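Thiosulfate sulfurtransferase TUM1 (Saccharomyces cerevisiae, PDB 3UTN) transfers persulfide sulfur from NFS1 to UBA4 for 2-thiolation of the tRNA wobble uridine, and can also turn thiosulfate and cyanide into thiocyanate and sulfite. Local coordinates at residues Arg121-Arg129 with Tyr239-Tyr250. Numbering follows the deposited sequence.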
ATOM      1  N   ARG A 121       3.796 -11.157  -3.520  1.00 20.19           N
ATOM      2  CA  ARG A 121       4.278 -12.430  -3.027  1.00 21.32           C
ATOM      3  C   ARG A 121       4.643 -12.371  -1.568  1.00 21.14           C
ATOM      4  O   ARG A 121       4.836 -13.402  -0.937  1.00 21.93           O
ATOM      5  CB  ARG A 121       5.466 -12.886  -3.849  1.00 21.85           C
ATOM      6  CG  ARG A 121       5.068 -13.121  -5.278  1.00 22.31           C
ATOM      7  CD  ARG A 121       6.246 -13.486  -6.142  1.00 24.02           C
ATOM      8  NE  ARG A 121       5.783 -13.637  -7.511  1.00 25.40           N
ATOM      9  CZ  ARG A 121       5.127 -14.699  -7.963  1.00 24.87           C
ATOM     10  NH1 ARG A 121       4.865 -15.715  -7.159  1.00 25.81           N
ATOM     11  NH2 ARG A 121       4.734 -14.741  -9.224  1.00 26.79           N
ATOM     12  N   VAL A 122       4.741 -11.164  -1.034  1.00 21.16           N
ATOM     13  CA  VAL A 122       5.168 -11.001   0.345  1.00 22.12           C
ATOM     14  C   VAL A 122       3.989 -11.217   1.274  1.00 22.33           C
ATOM     15  O   VAL A 122       4.079 -11.965   2.247  1.00 22.91           O
ATOM     16  CB  VAL A 122       5.804  -9.624   0.578  1.00 22.10           C
ATOM     17  CG1 VAL A 122       6.160  -9.433   2.049  1.00 22.20           C
ATOM     18  CG2 VAL A 122       7.039  -9.488  -0.288  1.00 22.87           C
ATOM     19  N   GLY A 123       2.877 -10.578   0.949  1.00 22.46           N
ATOM     20  CA  GLY A 123       1.690 -10.676   1.764  1.00 23.83           C
ATOM     21  C   GLY A 123       1.298  -9.296   2.205  1.00 23.51           C
ATOM     22  O   GLY A 123       1.721  -8.831   3.259  1.00 25.60           O
ATOM     23  N   ASN A 124       0.511  -8.627   1.375  1.00 23.15           N
ATOM     24  CA  ASN A 124       0.018  -7.297   1.703  1.00 21.94           C
ATOM     25  C   ASN A 124       1.132  -6.369   2.074  1.00 21.93           C
ATOM     26  O   ASN A 124       1.084  -5.664   3.080  1.00 21.70           O
ATOM     27  CB  ASN A 124      -0.996  -7.385   2.819  1.00 21.60           C
ATOM     28  CG  ASN A 124      -2.254  -8.031   2.356  1.00 21.46           C
ATOM     29  OD1 ASN A 124      -2.736  -7.712   1.277  1.00 22.46           O
ATOM     30  ND2 ASN A 124      -2.789  -8.941   3.146  1.00 21.11           N
ATOM     31  N   PHE A 125       2.152  -6.397   1.240  1.00 21.15           N
ATOM     32  CA  PHE A 125       3.324  -5.622   1.481  1.00 21.15           C
ATOM     33  C   PHE A 125       3.338  -4.457   0.515  1.00 20.05           C
ATOM     34  O   PHE A 125       3.263  -3.319   0.928  1.00 20.33           O
ATOM     35  CB  PHE A 125       4.546  -6.498   1.309  1.00 22.23           C
ATOM     36  CG  PHE A 125       5.824  -5.814   1.647  1.00 23.51           C
ATOM     37  CD1 PHE A 125       6.752  -5.541   0.660  1.00 24.10           C
ATOM     38  CD2 PHE A 125       6.105  -5.445   2.957  1.00 24.70           C
ATOM     39  CE1 PHE A 125       7.944  -4.906   0.965  1.00 24.50           C
ATOM     40  CE2 PHE A 125       7.297  -4.811   3.272  1.00 25.54           C
ATOM     41  CZ  PHE A 125       8.218  -4.542   2.272  1.00 25.67           C
ATOM     42  N   SER A 126       3.411  -4.756  -0.773  1.00 19.47           N
ATOM     43  CA  SER A 126       3.396  -3.724  -1.797  1.00 19.39           C
ATOM     44  C   SER A 126       2.065  -3.726  -2.514  1.00 18.73           C
ATOM     45  O   SER A 126       1.700  -2.762  -3.180  1.00 19.28           O
ATOM     46  CB  SER A 126       4.504  -3.996  -2.799  1.00 19.06           C
ATOM     47  OG  SER A 126       4.420  -5.331  -3.268  1.00 19.46           O
ATOM     48  N   SER A 127       1.346  -4.833  -2.401  1.00 18.32           N
ATOM     49  CA  SER A 127       0.072  -4.945  -3.077  1.00 18.07           C
ATOM     50  C   SER A 127      -0.914  -3.887  -2.599  1.00 17.52           C
ATOM     51  O   SER A 127      -1.608  -3.311  -3.422  1.00 17.74           O
ATOM     52  CB  SER A 127      -0.506  -6.350  -2.958  1.00 18.05           C
ATOM     53  OG  SER A 127      -0.656  -6.720  -1.609  1.00 18.46           O
ATOM     54  N   PRO A 128      -0.958  -3.592  -1.281  1.00 17.46           N
ATOM     55  CA  PRO A 128      -1.903  -2.559  -0.885  1.00 17.73           C
ATOM     56  C   PRO A 128      -1.549  -1.246  -1.549  1.00 17.94           C
ATOM     57  O   PRO A 128      -2.424  -0.577  -2.079  1.00 17.98           O
ATOM     58  CB  PRO A 128      -1.714  -2.468   0.630  1.00 17.60           C
ATOM     59  CG  PRO A 128      -1.169  -3.799   1.015  1.00 17.59           C
ATOM     60  CD  PRO A 128      -0.245  -4.131  -0.109  1.00 17.65           C
ATOM     61  N   ARG A 129      -0.266  -0.898  -1.528  1.00 18.33           N
ATOM     62  CA  ARG A 129       0.221   0.286  -2.204  1.00 19.03           C
ATOM     63  C   ARG A 129      -0.262   0.284  -3.638  1.00 18.60           C
ATOM     64  O   ARG A 129      -0.758   1.286  -4.140  1.00 18.61           O
ATOM     65  CB  ARG A 129       1.744   0.303  -2.195  1.00 19.88           C
ATOM     66  CG  ARG A 129       2.331   1.374  -3.083  1.00 20.54           C
ATOM     67  CD  ARG A 129       2.225   2.707  -2.382  1.00 21.37           C
ATOM     68  NE  ARG A 129       2.574   3.802  -3.264  1.00 21.84           N
ATOM     69  CZ  ARG A 129       2.842   5.027  -2.842  1.00 22.61           C
ATOM     70  NH1 ARG A 129       2.815   5.298  -1.549  1.00 22.99           N
ATOM     71  NH2 ARG A 129       3.146   5.976  -3.712  1.00 23.05           N
ATOM     72  N   TYR A 239       3.068  -1.721  10.253  1.00 23.14           N
ATOM     73  CA  TYR A 239       2.093  -2.358   9.381  1.00 23.43           C
ATOM     74  C   TYR A 239       1.868  -3.825   9.725  1.00 23.28           C
ATOM     75  O   TYR A 239       0.750  -4.317   9.624  1.00 23.39           O
ATOM     76  CB  TYR A 239       2.503  -2.200   7.921  1.00 23.65           C
ATOM     77  CG  TYR A 239       3.662  -3.058   7.507  1.00 24.77           C
ATOM     78  CD1 TYR A 239       3.456  -4.358   7.052  1.00 25.55           C
ATOM     79  CD2 TYR A 239       4.966  -2.576   7.564  1.00 25.30           C
ATOM     80  CE1 TYR A 239       4.515  -5.154   6.660  1.00 26.53           C
ATOM     81  CE2 TYR A 239       6.032  -3.368   7.177  1.00 26.49           C
ATOM     82  CZ  TYR A 239       5.795  -4.652   6.725  1.00 26.88           C
ATOM     83  OH  TYR A 239       6.841  -5.446   6.338  1.00 29.69           O
ATOM     84  N   GLY A 240       2.939  -4.502  10.137  1.00 23.44           N
ATOM     85  CA  GLY A 240       2.890  -5.912  10.501  1.00 24.78           C
ATOM     86  C   GLY A 240       1.902  -6.181  11.615  1.00 24.53           C
ATOM     87  O   GLY A 240       1.331  -7.265  11.695  1.00 24.98           O
ATOM     88  N   SER A 241       1.682  -5.176  12.458  1.00 24.61           N
ATOM     89  CA  SER A 241       0.728  -5.291  13.554  1.00 24.99           C
ATOM     90  C   SER A 241      -0.696  -5.428  13.035  1.00 24.45           C
ATOM     91  O   SER A 241      -1.579  -5.869  13.752  1.00 23.63           O
ATOM     92  CB  SER A 241       0.824  -4.081  14.478  1.00 25.02           C
ATOM     93  OG  SER A 241       0.257  -2.929  13.871  1.00 26.29           O
ATOM     94  N   LEU A 242      -0.914  -5.038  11.787  1.00 24.21           N
ATOM     95  CA  LEU A 242      -2.254  -5.038  11.231  1.00 23.92           C
ATOM     96  C   LEU A 242      -2.460  -6.193  10.266  1.00 23.95           C
ATOM     97  O   LEU A 242      -3.523  -6.342   9.678  1.00 24.43           O
ATOM     98  CB  LEU A 242      -2.554  -3.688  10.580  1.00 23.59           C
ATOM     99  CG  LEU A 242      -2.537  -2.526  11.573  1.00 23.21           C
ATOM    100  CD1 LEU A 242      -2.953  -1.246  10.885  1.00 22.72           C
ATOM    101  CD2 LEU A 242      -3.465  -2.795  12.746  1.00 23.30           C
ATOM    102  N   LEU A 243      -1.432  -7.014  10.118  1.00 23.99           N
ATOM    103  CA  LEU A 243      -1.514  -8.180   9.266  1.00 24.61           C
ATOM    104  C   LEU A 243      -1.386  -9.404  10.130  1.00 26.05           C
ATOM    105  O   LEU A 243      -0.711  -9.368  11.160  1.00 25.90           O
ATOM    106  CB  LEU A 243      -0.394  -8.163   8.232  1.00 23.69           C
ATOM    107  CG  LEU A 243      -0.385  -6.957   7.294  1.00 23.64           C
ATOM    108  CD1 LEU A 243       0.787  -7.064   6.337  1.00 23.43           C
ATOM    109  CD2 LEU A 243      -1.698  -6.872   6.532  1.00 23.29           C
ATOM    110  N   ASP A 244      -2.030 -10.488   9.724  1.00 28.51           N
ATOM    111  CA  ASP A 244      -1.799 -11.745  10.402  1.00 31.54           C
ATOM    112  C   ASP A 244      -0.297 -12.028  10.363  1.00 32.83           C
ATOM    113  O   ASP A 244       0.323 -11.918   9.304  1.00 31.63           O
ATOM    114  CB  ASP A 244      -2.587 -12.880   9.763  1.00 33.95           C
ATOM    115  CG  ASP A 244      -2.206 -14.229  10.331  1.00 35.99           C
ATOM    116  OD1 ASP A 244      -2.853 -14.671  11.301  1.00 38.09           O
ATOM    117  OD2 ASP A 244      -1.233 -14.825   9.827  1.00 38.16           O
ATOM    118  N   PRO A 245       0.294 -12.370  11.525  1.00 34.84           N
ATOM    119  CA  PRO A 245       1.744 -12.520  11.671  1.00 35.82           C
ATOM    120  C   PRO A 245       2.383 -13.487  10.677  1.00 36.89           C
ATOM    121  O   PRO A 245       3.480 -13.219  10.184  1.00 38.08           O
ATOM    122  CB  PRO A 245       1.898 -13.051  13.096  1.00 36.13           C
ATOM    123  CG  PRO A 245       0.713 -12.511  13.815  1.00 36.63           C
ATOM    124  CD  PRO A 245      -0.402 -12.559  12.812  1.00 35.44           C
ATOM    125  N   GLU A 246       1.712 -14.595  10.379  1.00 36.91           N
ATOM    126  CA  GLU A 246       2.310 -15.592   9.500  1.00 37.42           C
ATOM    127  C   GLU A 246       1.888 -15.431   8.037  1.00 35.43           C
ATOM    128  O   GLU A 246       2.727 -15.470   7.144  1.00 36.65           O
ATOM    129  CB  GLU A 246       2.087 -17.026  10.015  1.00 40.37           C
ATOM    130  CG  GLU A 246       0.651 -17.538  10.007  1.00 43.64           C
ATOM    131  CD  GLU A 246      -0.140 -17.183  11.258  1.00 46.25           C
ATOM    132  OE1 GLU A 246       0.457 -16.700  12.248  1.00 47.80           O
ATOM    133  OE2 GLU A 246      -1.374 -17.394  11.247  1.00 47.43           O
ATOM    134  N   THR A 247       0.598 -15.212   7.809  1.00 32.65           N
ATOM    135  CA  THR A 247       0.040 -15.193   6.460  1.00 30.77           C
ATOM    136  C   THR A 247       0.080 -13.800   5.853  1.00 28.53           C
ATOM    137  O   THR A 247      -0.085 -13.638   4.649  1.00 28.00           O
ATOM    138  CB  THR A 247      -1.414 -15.686   6.455  1.00 30.68           C
ATOM    139  OG1 THR A 247      -2.241 -14.741   7.146  1.00 31.39           O
ATOM    140  CG2 THR A 247      -1.525 -17.051   7.137  1.00 31.33           C
ATOM    141  N   LYS A 248       0.279 -12.796   6.701  1.00 27.45           N
ATOM    142  CA  LYS A 248       0.307 -11.396   6.279  1.00 26.57           C
ATOM    143  C   LYS A 248      -1.010 -10.958   5.652  1.00 24.54           C
ATOM    144  O   LYS A 248      -1.071  -9.951   4.958  1.00 23.18           O
ATOM    145  CB  LYS A 248       1.481 -11.121   5.328  1.00 27.91           C
ATOM    146  CG  LYS A 248       2.839 -11.537   5.864  1.00 30.26           C
ATOM    147  CD  LYS A 248       3.114 -10.873   7.201  1.00 32.49           C
ATOM    148  CE  LYS A 248       4.451 -11.314   7.769  1.00 34.46           C
ATOM    149  NZ  LYS A 248       4.574 -10.835   9.173  1.00 37.17           N
ATOM    150  N   THR A 249      -2.067 -11.724   5.889  1.00 23.48           N
ATOM    151  CA  THR A 249      -3.369 -11.305   5.426  1.00 22.98           C
ATOM    152  C   THR A 249      -3.822 -10.176   6.310  1.00 22.55           C
ATOM    153  O   THR A 249      -3.465 -10.102   7.492  1.00 22.85           O
ATOM    154  CB  THR A 249      -4.441 -12.398   5.530  1.00 23.32           C
ATOM    155  OG1 THR A 249      -4.385 -12.993   6.832  1.00 24.02           O
ATOM    156  CG2 THR A 249      -4.243 -13.444   4.462  1.00 23.27           C
ATOM    157  N   TYR A 250      -4.602  -9.291   5.724  1.00 22.01           N
ATOM    158  CA  TYR A 250      -5.407  -8.416   6.519  1.00 22.46           C
ATOM    159  C   TYR A 250      -6.420  -9.298   7.185  1.00 23.22           C
ATOM    160  O   TYR A 250      -6.986 -10.178   6.539  1.00 22.78           O
ATOM    161  CB  TYR A 250      -6.136  -7.438   5.648  1.00 21.57           C
ATOM    162  CG  TYR A 250      -5.250  -6.363   5.140  1.00 21.10           C
ATOM    163  CD1 TYR A 250      -4.822  -5.344   5.983  1.00 20.70           C
ATOM    164  CD2 TYR A 250      -4.839  -6.355   3.816  1.00 20.65           C
ATOM    165  CE1 TYR A 250      -3.997  -4.347   5.515  1.00 20.87           C
ATOM    166  CE2 TYR A 250      -4.029  -5.353   3.333  1.00 20.66           C
ATOM    167  CZ  TYR A 250      -3.610  -4.360   4.188  1.00 20.57           C
ATOM    168  OH  TYR A 250      -2.809  -3.378   3.712  1.00 20.41           O
TER
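N124 and K248 supply the one direct hydrogen bond between 121-129 and 239-250, an example of two rhodanese domains of probably common origin joined through loops. N124 ND2 donates to K248 O, 2.7 Å away, meeting a lone pair in the carbonyl plane. Having CG beside the backbone N (chi1 -70°) turns the amide of N124 to Y250, whose CE2 lies 3.4 Å from N124 CG, amide and ring planes 45° apart. The same ring takes P128 CG at its edge, 3.2 Å from Y250 OH.

The backbones come closest at G123 and K248, CA to CA 4.8 Å, with K248 CB 3.1 Å from G123 O; the backbone angles of G123 favour glycine. Van der Waals contacts lie beside it. L243 rests CD1 against the carbonyl N124 O and CD2 against N124 CB, while F125 meets Y239 obliquely, F125 CE2 being 3.8 Å from Y239 CZ.

Within 239-250, an Asx motif braces the turn, D244 OD2 accepting from T247 N, and the K248 chain, bent at chi2, lets NZ hydrogen-bond P245 O.

In the fold, 121-129 leads from strand 115-119 into helix 127-136 of the first rhodanese domain, and 239-250 follows strand 234-236 of the second. Y239 lies about 6 Å, side chain to side chain, from the persulfide-forming C282. Y250 touches L144 of strand 141-145 and helix 286-297, where its OH hydrogen-bonds I290 O.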